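Local coordinates for viral CASP8 and FADD-like apoptosis regulator (Molluscum contagiosum virus subtype 1, PDB 2BBR), which blocks death-receptor-induced apoptosis by interfering with caspase-8 recruitment and activation at the death-inducing signalling complex, and suppresses host NF-kappa-B activation, at residues M70-L73 against K74-G78; S80-G83 against A84-L87; T94-R97 against K98-C102; E105-D108 against S109-R113; L112-L115 against R116-C120. One frame throughout, in Å; residues are numbered along the deposited sequence.

Contact 1 (M70-L73 against K74-G78)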
loop_
_atom_site.group_PDB
_atom_site.type_symbol
_atom_site.label_atom_id
_atom_site.label_comp_id
_atom_site.label_asym_id
_atom_site.label_seq_id
_atom_site.Cartn_x
_atom_site.Cartn_y
_atom_site.Cartn_z
ATOM N N MET A 70 -4.115 9.458 -12.424
ATOM C CA MET A 70 -3.824 9.358 -13.846
ATOM C C MET A 70 -3.450 10.722 -14.414
ATOM O O MET A 70 -2.800 10.812 -15.453
ATOM C CB MET A 70 -5.022 8.773 -14.594
ATOM C CG MET A 70 -5.116 7.249 -14.548
ATOM S SD MET A 70 -5.094 6.527 -12.890
ATOM C CE MET A 70 -5.135 4.769 -13.268
ATOM N N ASP A 71 -3.864 11.786 -13.728
ATOM C CA ASP A 71 -3.523 13.139 -14.157
ATOM C C ASP A 71 -2.010 13.334 -14.044
ATOM O O ASP A 71 -1.369 13.860 -14.953
ATOM C CB ASP A 71 -4.278 14.190 -13.316
ATOM C CG ASP A 71 -4.014 14.068 -11.821
ATOM O OD1 ASP A 71 -3.921 12.936 -11.300
ATOM O OD2 ASP A 71 -3.925 15.121 -11.153
ATOM N N LEU A 72 -1.439 12.875 -12.935
ATOM C CA LEU A 72 -0.002 13.004 -12.713
ATOM C C LEU A 72 0.805 12.049 -13.596
ATOM O O LEU A 72 1.924 12.364 -14.004
ATOM C CB LEU A 72 0.324 12.785 -11.234
ATOM C CG LEU A 72 -0.347 13.804 -10.298
ATOM C CD1 LEU A 72 0.030 13.504 -8.855
ATOM C CD2 LEU A 72 0.072 15.222 -10.675
ATOM N N LEU A 73 0.244 10.879 -13.892
ATOM C CA LEU A 73 0.931 9.937 -14.769
ATOM C C LEU A 73 1.096 10.594 -16.136
ATOM O O LEU A 73 2.141 10.475 -16.776
ATOM C CB LEU A 73 0.136 8.635 -14.898
ATOM C CG LEU A 73 0.277 7.685 -13.702
ATOM C CD1 LEU A 73 -0.786 6.605 -13.762
ATOM C CD2 LEU A 73 1.669 7.073 -13.690
ATOM N N LYS A 74 0.057 11.294 -16.585
ATOM C CA LYS A 74 0.121 11.979 -17.873
ATOM C C LYS A 74 1.060 13.187 -17.860
ATOM O O LYS A 74 1.967 13.285 -18.686
ATOM C CB LYS A 74 -1.271 12.446 -18.318
ATOM C CG LYS A 74 -2.181 11.346 -18.848
ATOM C CD LYS A 74 -3.514 11.913 -19.327
ATOM C CE LYS A 74 -4.337 12.455 -18.169
ATOM N NZ LYS A 74 -5.564 13.159 -18.630
ATOM N N SER A 75 0.854 14.100 -16.915
ATOM C CA SER A 75 1.666 15.312 -16.870
ATOM C C SER A 75 3.137 15.127 -16.524
ATOM O O SER A 75 3.988 15.858 -17.033
ATOM C CB SER A 75 1.051 16.331 -15.907
ATOM O OG SER A 75 1.154 15.902 -14.561
ATOM N N ARG A 76 3.445 14.156 -15.672
ATOM C CA ARG A 76 4.825 13.934 -15.266
ATOM C C ARG A 76 5.564 12.847 -16.030
ATOM O O ARG A 76 6.786 12.917 -16.176
ATOM C CB ARG A 76 4.882 13.618 -13.772
ATOM C CG ARG A 76 4.364 14.735 -12.880
ATOM C CD ARG A 76 5.148 16.014 -13.103
ATOM N NE ARG A 76 4.953 16.980 -12.025
ATOM C CZ ARG A 76 3.795 17.566 -11.736
ATOM N NH1 ARG A 76 2.711 17.291 -12.445
ATOM N NH2 ARG A 76 3.726 18.435 -10.735
ATOM N N PHE A 77 4.840 11.848 -16.523
ATOM C CA PHE A 77 5.495 10.762 -17.238
ATOM C C PHE A 77 4.966 10.493 -18.643
ATOM O O PHE A 77 5.480 9.617 -19.340
ATOM C CB PHE A 77 5.430 9.485 -16.394
ATOM C CG PHE A 77 6.089 9.624 -15.047
ATOM C CD1 PHE A 77 5.334 9.740 -13.887
ATOM C CD2 PHE A 77 7.475 9.664 -14.947
ATOM C CE1 PHE A 77 5.952 9.895 -12.645
ATOM C CE2 PHE A 77 8.101 9.819 -13.712
ATOM C CZ PHE A 77 7.339 9.934 -12.560
ATOM N N GLY A 78 3.955 11.252 -19.061
ATOM C CA GLY A 78 3.385 11.074 -20.387
ATOM C C GLY A 78 2.785 9.697 -20.595
ATOM O O GLY A 78 2.740 9.191 -21.720
#
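Leu72 and Arg76, one helical turn apart, lie side by side and point the same way, so that the methyl CD2 of Leu72 comes 3.8 Å from Arg76 NH1, oblique to the guanidinium. Arg76 has CG anti to its carbonyl carbon and folds at CB-CG (chi2 -59°), which brings the head back along the leucine. The same NH1 makes a weak hydrogen bond to Ser75 OG at 3.0 Å, with the hydroxyl in the guanidinium plane at its edge. The packed side is that of Leu72, buried against Leu16 and Leu20, and of the Arg76 chain, which Phe12, His15 and Leu16 of helix 10-17 touch. Leu73, also buried, turns to Leu64 of helix 57-66, which Phe77 touches as well.

The other flank is looser and faces solvent. Lys74 runs back over the first turn, where its CE passes 3.5 Å from Met70 O, a contact of aliphatic carbon with carbonyl. Asp71 makes its salt bridge backward to Arg69.

Along the backbone, Ser75 N gives Asp71 O a nearly straight bond of 3.0 Å (N-H...O 173°). The geometry slackens toward the end: Phe77 N meets Leu73 O at 3.0 Å but at 138°, from above the carbonyl plane, while the Phe77 ring turns its edge to that oxygen. Gly78 N bonds to Lys74 O at 2.9 Å, and Leu73 also has a backbone bond with Leu79. A glycine with positive phi just past the last turn, as Gly78 is, is a common C-terminal end of a helix, here helix 70-77 of the first death effector domain.

Contact 2 (S80-G83 against A84-L87); sequences SKEG and AEQL
Lys81 and Glu85 carry the charged part of this short helix. The lysine chain, with CG anti to the backbone N (chi1 177°), is extended as far as CE and turned at chi4 (-69°), which brings NZ onto Glu85 OE2. The resulting salt bridge is short, 2.6 Å, and reaches the oxygen on its syn side, 32° out of the carboxylate plane. OE2 is also hydrogen-bonded to Tyr65 OH of helix 57-66, so the lysine and a hydroxyl hold it together, though the Glu82 carboxylate nearby probably offsets part of the stabilisation. The other oxygen, OE1, stands 4.5 Å from Glu82 OE2, a pair of like charges. Water 1 gives OE1 a hydrogen bond of 2.8 Å and is held more weakly by Glu82 OE2 and Lys81 NZ.

Ser80 supplies the N-cap of helix 81-85: its OG accepts from Gly83 N at 3.2 Å. The helix follows helix 70-77, against which Ala84 and Lys81 pack through Leu73 and Met70; Ala84 also touches Val61.

Among backbone bonds, Ala84 N to Ser80 O and Glu85 N to Lys81 O are regular, both 3.0 Å. Gln86 N makes two weak bonds, to Glu82 O and Gly83 O. Water 2 bridges Glu82 O, to which it donates, and Gln86 NE2, from which it accepts, 2.8 Å from each. A turn at chi2 of Gln86 puts its CG 3.6 Å from Glu82 O, beside the carbonyl that this water serves.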
loop_
_atom_site.group_PDB
_atom_site.type_symbol
_atom_site.label_atom_id
_atom_site.label_comp_id
_atom_site.label_asym_id
_atom_site.label_seq_id
_atom_site.Cartn_x
_atom_site.Cartn_y
_atom_site.Cartn_z
ATOM N N SER A 80 -0.437 6.937 -20.227
ATOM C CA SER A 80 -1.869 6.732 -20.110
ATOM C C SER A 80 -2.017 5.628 -19.061
ATOM O O SER A 80 -1.025 5.042 -18.621
ATOM C CB SER A 80 -2.440 6.227 -21.430
ATOM O OG SER A 80 -1.909 4.945 -21.733
ATOM N N LYS A 81 -3.251 5.339 -18.674
ATOM C CA LYS A 81 -3.521 4.289 -17.702
ATOM C C LYS A 81 -2.895 2.962 -18.150
ATOM O O LYS A 81 -2.260 2.263 -17.355
ATOM C CB LYS A 81 -5.036 4.136 -17.541
ATOM C CG LYS A 81 -5.489 3.035 -16.602
ATOM C CD LYS A 81 -7.005 3.063 -16.465
ATOM C CE LYS A 81 -7.520 1.945 -15.572
ATOM N NZ LYS A 81 -7.364 0.600 -16.195
ATOM N N GLU A 82 -3.068 2.626 -19.426
ATOM C CA GLU A 82 -2.526 1.387 -19.981
ATOM C C GLU A 82 -0.999 1.390 -19.978
ATOM O O GLU A 82 -0.369 0.361 -19.730
ATOM C CB GLU A 82 -3.033 1.167 -21.412
ATOM C CG GLU A 82 -4.505 0.777 -21.542
ATOM C CD GLU A 82 -5.463 1.869 -21.094
ATOM O OE1 GLU A 82 -5.110 3.061 -21.211
ATOM O OE2 GLU A 82 -6.579 1.530 -20.642
ATOM N N GLY A 83 -0.403 2.544 -20.266
ATOM C CA GLY A 83 1.046 2.641 -20.265
ATOM C C GLY A 83 1.591 2.375 -18.872
ATOM O O GLY A 83 2.630 1.734 -18.703
ATOM N N ALA A 84 0.879 2.867 -17.864
ATOM C CA ALA A 84 1.291 2.674 -16.481
ATOM C C ALA A 84 1.103 1.219 -16.057
ATOM O O ALA A 84 1.920 0.669 -15.322
ATOM C CB ALA A 84 0.489 3.594 -15.569
ATOM N N GLU A 85 0.027 0.595 -16.523
ATOM C CA GLU A 85 -0.234 -0.795 -16.170
ATOM C C GLU A 85 0.867 -1.725 -16.675
ATOM O O GLU A 85 1.079 -2.803 -16.121
ATOM C CB GLU A 85 -1.619 -1.214 -16.685
ATOM C CG GLU A 85 -2.732 -0.450 -15.973
ATOM C CD GLU A 85 -4.123 -0.704 -16.521
ATOM O OE1 GLU A 85 -4.259 -0.992 -17.724
ATOM O OE2 GLU A 85 -5.084 -0.582 -15.738
ATOM N N GLN A 86 1.590 -1.302 -17.704
ATOM C CA GLN A 86 2.679 -2.117 -18.227
ATOM C C GLN A 86 3.848 -2.178 -17.247
ATOM O O GLN A 86 4.697 -3.063 -17.347
ATOM C CB GLN A 86 3.166 -1.573 -19.571
ATOM C CG GLN A 86 2.234 -1.883 -20.732
ATOM C CD GLN A 86 2.038 -3.376 -20.926
ATOM O OE1 GLN A 86 3.004 -4.136 -20.938
ATOM N NE2 GLN A 86 0.790 -3.802 -21.080
ATOM N N LEU A 87 3.886 -1.253 -16.290
ATOM C CA LEU A 87 4.973 -1.223 -15.312
ATOM C C LEU A 87 4.618 -1.815 -13.956
ATOM O O LEU A 87 5.484 -1.939 -13.086
ATOM C CB LEU A 87 5.477 0.211 -15.118
ATOM C CG LEU A 87 5.947 0.934 -16.382
ATOM C CD1 LEU A 87 6.648 2.224 -15.992
ATOM C CD2 LEU A 87 6.885 0.045 -17.184
HETATM O O HOH W 1 -6.834 -1.288 -18.759
HETATM O O HOH W 2 -1.457 -2.110 -20.622
#

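Contact 3 (T94-R97 against K98-C102). With AZI (azide ion), chain B.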
loop_
_atom_site.group_PDB
_atom_site.type_symbol
_atom_site.label_atom_id
_atom_site.label_comp_id
_atom_site.label_asym_id
_atom_site.label_seq_id
_atom_site.Cartn_x
_atom_site.Cartn_y
_atom_site.Cartn_z
ATOM N N THR A 94 5.343 -4.197 -3.239
ATOM C CA THR A 94 4.800 -5.544 -3.166
ATOM C C THR A 94 3.301 -5.585 -3.404
ATOM O O THR A 94 2.586 -4.610 -3.159
ATOM C CB THR A 94 5.088 -6.183 -1.793
ATOM O OG1 THR A 94 4.419 -5.432 -0.770
ATOM C CG2 THR A 94 6.588 -6.204 -1.518
ATOM N N ARG A 95 2.830 -6.724 -3.897
ATOM C CA ARG A 95 1.411 -6.906 -4.134
ATOM C C ARG A 95 0.662 -6.745 -2.808
ATOM O O ARG A 95 -0.436 -6.194 -2.773
ATOM C CB ARG A 95 1.157 -8.286 -4.742
ATOM C CG ARG A 95 -0.303 -8.697 -4.826
ATOM C CD ARG A 95 -1.177 -7.698 -5.559
ATOM N NE ARG A 95 -2.519 -8.250 -5.716
ATOM C CZ ARG A 95 -3.599 -7.540 -6.019
ATOM N NH1 ARG A 95 -3.507 -6.231 -6.203
ATOM N NH2 ARG A 95 -4.775 -8.146 -6.126
ATOM N N TYR A 96 1.266 -7.210 -1.718
ATOM C CA TYR A 96 0.644 -7.090 -0.403
ATOM C C TYR A 96 0.301 -5.638 -0.072
ATOM O O TYR A 96 -0.845 -5.319 0.247
ATOM C CB TYR A 96 1.569 -7.652 0.685
ATOM C CG TYR A 96 1.125 -7.332 2.096
ATOM C CD1 TYR A 96 -0.081 -7.819 2.600
ATOM C CD2 TYR A 96 1.903 -6.525 2.919
ATOM C CE1 TYR A 96 -0.502 -7.506 3.887
ATOM C CE2 TYR A 96 1.491 -6.203 4.208
ATOM C CZ TYR A 96 0.287 -6.699 4.685
ATOM O OH TYR A 96 -0.128 -6.387 5.959
ATOM N N ARG A 97 1.288 -4.754 -0.152
ATOM C CA ARG A 97 1.060 -3.352 0.181
ATOM C C ARG A 97 0.114 -2.661 -0.795
ATOM O O ARG A 97 -0.762 -1.897 -0.389
ATOM C CB ARG A 97 2.392 -2.593 0.226
ATOM C CG ARG A 97 3.406 -3.113 1.236
ATOM C CD ARG A 97 3.204 -2.516 2.611
ATOM N NE ARG A 97 4.064 -3.160 3.600
ATOM C CZ ARG A 97 3.720 -3.327 4.869
ATOM N NH1 ARG A 97 2.542 -2.885 5.288
ATOM N NH2 ARG A 97 4.526 -3.975 5.700
ATOM N N LYS A 98 0.298 -2.912 -2.085
ATOM C CA LYS A 98 -0.564 -2.287 -3.079
ATOM C C LYS A 98 -2.012 -2.743 -2.914
ATOM O O LYS A 98 -2.941 -1.936 -3.004
ATOM C CB LYS A 98 -0.050 -2.593 -4.487
ATOM C CG LYS A 98 1.267 -1.887 -4.808
ATOM C CD LYS A 98 1.767 -2.199 -6.209
ATOM C CE LYS A 98 2.350 -3.600 -6.303
ATOM N NZ LYS A 98 2.628 -3.974 -7.717
ATOM N N LEU A 99 -2.206 -4.033 -2.655
ATOM C CA LEU A 99 -3.548 -4.570 -2.464
ATOM C C LEU A 99 -4.230 -3.944 -1.256
ATOM O O LEU A 99 -5.406 -3.591 -1.315
ATOM C CB LEU A 99 -3.499 -6.089 -2.288
ATOM C CG LEU A 99 -4.830 -6.785 -1.973
ATOM C CD1 LEU A 99 -5.864 -6.470 -3.045
ATOM C CD2 LEU A 99 -4.606 -8.284 -1.886
ATOM N N MET A 100 -3.496 -3.809 -0.157
ATOM C CA MET A 100 -4.082 -3.218 1.038
ATOM C C MET A 100 -4.540 -1.783 0.780
ATOM O O MET A 100 -5.600 -1.367 1.252
ATOM C CB MET A 100 -3.095 -3.264 2.205
ATOM C CG MET A 100 -2.808 -4.673 2.716
ATOM S SD MET A 100 -4.286 -5.603 3.223
ATOM C CE MET A 100 -4.371 -6.794 1.904
ATOM N N VAL A 101 -3.749 -1.014 0.039
ATOM C CA VAL A 101 -4.148 0.357 -0.262
ATOM C C VAL A 101 -5.435 0.349 -1.079
ATOM O O VAL A 101 -6.378 1.087 -0.781
ATOM C CB VAL A 101 -3.062 1.111 -1.060
ATOM C CG1 VAL A 101 -3.623 2.432 -1.579
ATOM C CG2 VAL A 101 -1.849 1.371 -0.171
ATOM N N CYS A 102 -5.481 -0.492 -2.104
ATOM C CA CYS A 102 -6.656 -0.551 -2.956
ATOM C C CYS A 102 -7.913 -1.001 -2.224
ATOM O O CYS A 102 -8.989 -0.447 -2.447
ATOM C CB CYS A 102 -6.375 -1.442 -4.161
ATOM S SG CYS A 102 -5.163 -0.690 -5.278
HETATM N N1 AZI B . -0.179 -3.986 -9.273
HETATM N N2 AZI B . -0.545 -4.205 -8.181
HETATM N N3 AZI B . -0.964 -4.458 -7.124
#
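Chi1 of 170° carries the Arg95 chain away from its own amide nitrogen and chi2 of 55° bends it, so that the guanidinium swings across Leu99, whose CB and CD1 cover one face; CD1 lies 3.7 Å from NH2. Lys98, bent at chi3 (-75°), rises over the helix start, its CE 3.3 Å from Thr94 O. Between the two cations lies an azide ion, probably from the crystallisation liquor. Arg95 NH1 gives its N3 a hydrogen bond of 3.2 Å, with N3 at the guanidinium edge, near its plane, and Lys98 NZ makes a weak one to N2.

Tyr96 presents a face to Met100, whose CG sits 4.3 Å from the ring centroid as a CH-pi contact; SD adds an oblique Met-aromatic one. Tyr96 CE2 lies 3.6 Å above the centre of the Arg97 guanidinium, which is salt-bridged to Glu144 and Asp34. Thr94 N-caps helix 95-104, the first of the second death effector domain, packed on helices 22-31, 136-145 and 167-187. Arg95 and Lys98 together make a spot that can hold a small anion, though Lys98 NZ is shared with the carboxylates of Glu62 and of His195, which ends the C-terminal histidine tag.

Contact 4 (E105-D108 against S109-R113)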
loop_
_atom_site.group_PDB
_atom_site.type_symbol
_atom_site.label_atom_id
_atom_site.label_comp_id
_atom_site.label_asym_id
_atom_site.label_seq_id
_atom_site.Cartn_x
_atom_site.Cartn_y
_atom_site.Cartn_z
ATOM N N GLU A 105 -9.412 1.749 -0.223
ATOM C CA GLU A 105 -10.146 2.741 -1.001
ATOM C C GLU A 105 -11.522 2.246 -1.448
ATOM O O GLU A 105 -12.318 3.023 -1.980
ATOM C CB GLU A 105 -9.324 3.173 -2.218
ATOM C CG GLU A 105 -8.020 3.875 -1.862
ATOM C CD GLU A 105 -8.229 5.068 -0.947
ATOM O OE1 GLU A 105 -7.761 5.023 0.209
ATOM O OE2 GLU A 105 -8.867 6.050 -1.386
ATOM N N GLU A 106 -11.805 0.962 -1.235
ATOM C CA GLU A 106 -13.096 0.380 -1.608
ATOM C C GLU A 106 -14.026 0.293 -0.405
ATOM O O GLU A 106 -15.144 -0.224 -0.498
ATOM C CB GLU A 106 -12.905 -1.021 -2.190
ATOM C CG GLU A 106 -12.150 -1.051 -3.505
ATOM C CD GLU A 106 -12.893 -0.348 -4.628
ATOM O OE1 GLU A 106 -12.295 -0.170 -5.710
ATOM O OE2 GLU A 106 -14.073 0.021 -4.435
ATOM N N LEU A 107 -13.552 0.787 0.730
ATOM C CA LEU A 107 -14.335 0.770 1.958
ATOM C C LEU A 107 -14.816 2.173 2.299
ATOM O O LEU A 107 -14.101 3.150 2.077
ATOM C CB LEU A 107 -13.481 0.244 3.113
ATOM C CG LEU A 107 -12.992 -1.203 3.022
ATOM C CD1 LEU A 107 -11.832 -1.413 3.983
ATOM C CD2 LEU A 107 -14.130 -2.156 3.330
ATOM N N ASP A 108 -16.032 2.276 2.823
ATOM C CA ASP A 108 -16.551 3.572 3.229
ATOM C C ASP A 108 -16.252 3.714 4.720
ATOM O O ASP A 108 -15.770 2.774 5.353
ATOM C CB ASP A 108 -18.057 3.687 2.948
ATOM C CG ASP A 108 -18.867 2.588 3.602
ATOM O OD1 ASP A 108 -18.747 2.405 4.828
ATOM O OD2 ASP A 108 -19.638 1.910 2.887
ATOM N N SER A 109 -16.523 4.887 5.280
ATOM C CA SER A 109 -16.237 5.130 6.690
ATOM C C SER A 109 -16.954 4.210 7.668
ATOM O O SER A 109 -16.393 3.853 8.701
ATOM C CB SER A 109 -16.542 6.586 7.045
ATOM O OG SER A 109 -15.724 7.469 6.298
ATOM N N SER A 110 -18.189 3.833 7.356
ATOM C CA SER A 110 -18.947 2.946 8.235
ATOM C C SER A 110 -18.327 1.553 8.248
ATOM O O SER A 110 -18.226 0.916 9.295
ATOM C CB SER A 110 -20.402 2.853 7.772
ATOM O OG SER A 110 -21.148 2.005 8.626
ATOM N N GLU A 111 -17.924 1.082 7.071
ATOM C CA GLU A 111 -17.291 -0.228 6.951
ATOM C C GLU A 111 -15.957 -0.215 7.694
ATOM O O GLU A 111 -15.627 -1.152 8.416
ATOM C CB GLU A 111 -17.063 -0.577 5.476
ATOM C CG GLU A 111 -18.347 -0.771 4.685
ATOM C CD GLU A 111 -18.105 -1.016 3.206
ATOM O OE1 GLU A 111 -17.425 -0.184 2.569
ATOM O OE2 GLU A 111 -18.606 -2.032 2.681
ATOM N N LEU A 112 -15.197 0.861 7.519
ATOM C CA LEU A 112 -13.907 0.976 8.183
ATOM C C LEU A 112 -14.087 0.977 9.699
ATOM O O LEU A 112 -13.322 0.343 10.424
ATOM C CB LEU A 112 -13.188 2.247 7.727
ATOM C CG LEU A 112 -11.839 2.556 8.383
ATOM C CD1 LEU A 112 -10.868 1.399 8.182
ATOM C CD2 LEU A 112 -11.278 3.833 7.784
ATOM N N ARG A 113 -15.103 1.690 10.180
ATOM C CA ARG A 113 -15.373 1.734 11.611
ATOM C C ARG A 113 -15.685 0.327 12.125
ATOM O O ARG A 113 -15.190 -0.085 13.168
ATOM C CB ARG A 113 -16.557 2.659 11.902
ATOM C CG ARG A 113 -17.017 2.645 13.354
ATOM C CD ARG A 113 -18.415 3.228 13.468
ATOM N NE ARG A 113 -19.309 2.614 12.491
ATOM C CZ ARG A 113 -19.591 1.315 12.442
ATOM N NH1 ARG A 113 -19.055 0.480 13.323
ATOM N NH2 ARG A 113 -20.393 0.847 11.497
HETATM O O HOH W 3 -18.204 0.512 -0.042
#
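Two carboxylates, of Asp108 and Glu111, meet closely here: Asp108 OD2 is 3.1 Å from Glu111 OE1, with the planes only 24° apart though the side chains cross at about a right angle. The cause is a capping box at the start of helix 109-122. Asp108, the N-cap, has CG between its backbone N and carbonyl carbon (chi1 56°), and OD1 accepts from Glu111 N at 2.7 Å nearly along its C-O axis. In return Glu111, extended beyond CG, lays OE1 against Asp108 N, a 2.8 Å bond taken on the anti lone pair with an N-H...O angle of 160°.

Like charges at this range would repel, and the first-turn N-H groups presumably offset part of the cost. Water 3 and Arg166 probably ease it further: the water donates to OE1 at 2.8 Å and to Glu106 O at 3.2 Å, and Arg166 NH1 forms a salt bridge with Glu111 OE2 and a hydrogen bond with Glu106 O. The regular helix then begins with Leu112 N on Asp108 O, and Arg113 NH2 reaches back to Ser110 OG at 3.2 Å.

Leu107 crosses the aliphatic part of Glu111, its CD2 4.0 Å from CB, and touches Phe136 of helix 136-145 and Leu169 of helix 167-187. It thus joins the loop after helix 95-104 to both helices, and Leu112 of helix 109-122 touches Phe136 as well.

Contact 5 (L112-L115 against R116-C120)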
loop_
_atom_site.group_PDB
_atom_site.type_symbol
_atom_site.label_atom_id
_atom_site.label_comp_id
_atom_site.label_asym_id
_atom_site.label_seq_id
_atom_site.Cartn_x
_atom_site.Cartn_y
_atom_site.Cartn_z
ATOM N N LEU A 112 -15.197 0.861 7.519
ATOM C CA LEU A 112 -13.907 0.976 8.183
ATOM C C LEU A 112 -14.087 0.977 9.699
ATOM O O LEU A 112 -13.322 0.343 10.424
ATOM C CB LEU A 112 -13.188 2.247 7.727
ATOM C CG LEU A 112 -11.839 2.556 8.383
ATOM C CD1 LEU A 112 -10.868 1.399 8.182
ATOM C CD2 LEU A 112 -11.278 3.833 7.784
ATOM N N ARG A 113 -15.103 1.690 10.180
ATOM C CA ARG A 113 -15.373 1.734 11.611
ATOM C C ARG A 113 -15.685 0.327 12.125
ATOM O O ARG A 113 -15.190 -0.085 13.168
ATOM C CB ARG A 113 -16.557 2.659 11.902
ATOM C CG ARG A 113 -17.017 2.645 13.354
ATOM C CD ARG A 113 -18.415 3.228 13.468
ATOM N NE ARG A 113 -19.309 2.614 12.491
ATOM C CZ ARG A 113 -19.591 1.315 12.442
ATOM N NH1 ARG A 113 -19.055 0.480 13.323
ATOM N NH2 ARG A 113 -20.393 0.847 11.497
ATOM N N ALA A 114 -16.508 -0.410 11.383
ATOM C CA ALA A 114 -16.866 -1.765 11.782
ATOM C C ALA A 114 -15.619 -2.640 11.864
ATOM O O ALA A 114 -15.459 -3.424 12.794
ATOM C CB ALA A 114 -17.863 -2.363 10.795
ATOM N N LEU A 115 -14.725 -2.494 10.888
ATOM C CA LEU A 115 -13.500 -3.283 10.861
ATOM C C LEU A 115 -12.614 -2.969 12.058
ATOM O O LEU A 115 -12.032 -3.873 12.657
ATOM C CB LEU A 115 -12.736 -3.032 9.557
ATOM C CG LEU A 115 -13.414 -3.566 8.293
ATOM C CD1 LEU A 115 -12.651 -3.090 7.074
ATOM C CD2 LEU A 115 -13.473 -5.089 8.338
ATOM N N ARG A 116 -12.506 -1.688 12.406
ATOM C CA ARG A 116 -11.686 -1.304 13.551
ATOM C C ARG A 116 -12.256 -1.928 14.823
ATOM O O ARG A 116 -11.511 -2.367 15.696
ATOM C CB ARG A 116 -11.628 0.221 13.703
ATOM C CG ARG A 116 -10.869 0.939 12.593
ATOM C CD ARG A 116 -10.577 2.383 12.989
ATOM N NE ARG A 116 -11.799 3.105 13.334
ATOM C CZ ARG A 116 -12.419 3.963 12.532
ATOM N NH1 ARG A 116 -11.936 4.227 11.328
ATOM N NH2 ARG A 116 -13.537 4.550 12.934
ATOM N N LEU A 117 -13.582 -1.968 14.917
ATOM C CA LEU A 117 -14.238 -2.556 16.077
ATOM C C LEU A 117 -14.004 -4.068 16.112
ATOM O O LEU A 117 -13.770 -4.635 17.179
ATOM C CB LEU A 117 -15.738 -2.243 16.054
ATOM C CG LEU A 117 -16.098 -0.754 16.144
ATOM C CD1 LEU A 117 -17.610 -0.588 16.162
ATOM C CD2 LEU A 117 -15.486 -0.151 17.401
ATOM N N PHE A 118 -14.063 -4.720 14.950
ATOM C CA PHE A 118 -13.825 -6.163 14.890
ATOM C C PHE A 118 -12.414 -6.453 15.384
ATOM O O PHE A 118 -12.187 -7.401 16.137
ATOM C CB PHE A 118 -13.935 -6.709 13.458
ATOM C CG PHE A 118 -15.311 -6.620 12.856
ATOM C CD1 PHE A 118 -16.448 -6.520 13.651
ATOM C CD2 PHE A 118 -15.466 -6.672 11.474
ATOM C CE1 PHE A 118 -17.718 -6.473 13.074
ATOM C CE2 PHE A 118 -16.727 -6.626 10.889
ATOM C CZ PHE A 118 -17.856 -6.526 11.690
ATOM N N ALA A 119 -11.462 -5.634 14.946
ATOM C CA ALA A 119 -10.069 -5.810 15.336
ATOM C C ALA A 119 -9.876 -5.680 16.842
ATOM O O ALA A 119 -9.191 -6.494 17.461
ATOM C CB ALA A 119 -9.190 -4.797 14.609
ATOM N N CYS A 120 -10.477 -4.648 17.427
ATOM C CA CYS A 120 -10.350 -4.423 18.860
ATOM C C CYS A 120 -11.047 -5.504 19.687
ATOM O O CYS A 120 -10.675 -5.746 20.833
ATOM C CB CYS A 120 -10.870 -3.028 19.224
ATOM S SG CYS A 120 -9.821 -1.690 18.575
#
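Arg116 folds back over Leu112 and Arg113, the turn before it on helix 109-122 of the second death effector domain, a helical bundle of the death-fold superfamily. From CB, which lies 3.6 Å from Arg113 O, the chain passes to CG, 3.3 Å from Leu112 O. A bend at chi3 (-56°) turns it back toward Arg113, whose CA is approached by NE and then by CZ, at 3.8 Å, as a guanidinium face is laid over the Arg113 backbone. At the tip the two nitrogens part: NH1 meets Leu112 CG at 3.4 Å and also makes a weak hydrogen bond to Ser134 O, whereas NH2 rests by Arg113 CB. The guanidinium planes of Arg113 and Arg116 stand 85° apart, and the distance of 6.1 Å from Arg113 NE to Arg116 NH2 keeps these like charges out of contact.

Arg113 sends its own head the other way, toward Leu117, whose methyl CD1 comes to the guanidinium edge, in plane, 3.4 Å from NH1. This is the exposed flank. On the inner one Leu115 is buried among Phe136, Leu139, Met160 and Leu161, and Ala119 follows it against Leu139 and Met160, so helix 109-122 is seated on helices 136-145 and 155-163.

Phe118 crosses Leu115 obliquely, the leucine CD2 4.0 Å from the ring CD2. One face of the same ring looks onto Ala114 O, which already accepts from Phe118 N and sits 3.2 Å above the ring plane, displaced toward the rim.

The contacts run in order along the chain, the last two overlapping at Leu112 and Arg113. Contacts 1 and 2 touch directly: Leu73 CD1 packs 3.7 Å from Ala84 CB, and Met70 CE 3.8 Å from Lys81 CG. Contact 3 lies close to the middle of the protein and includes Arg95 and Lys98, two of the three azide-pocket residues; its centre is about 17 Å from that of contact 2 and about 16 Å from that of contact 4. Contacts 4 and 5 also touch, Leu107 CD1 meeting Leu115 CD1 at 3.6 Å. Contacts 1 and 5, on opposite sides of the chain's centre, have centres about 36 Å apart.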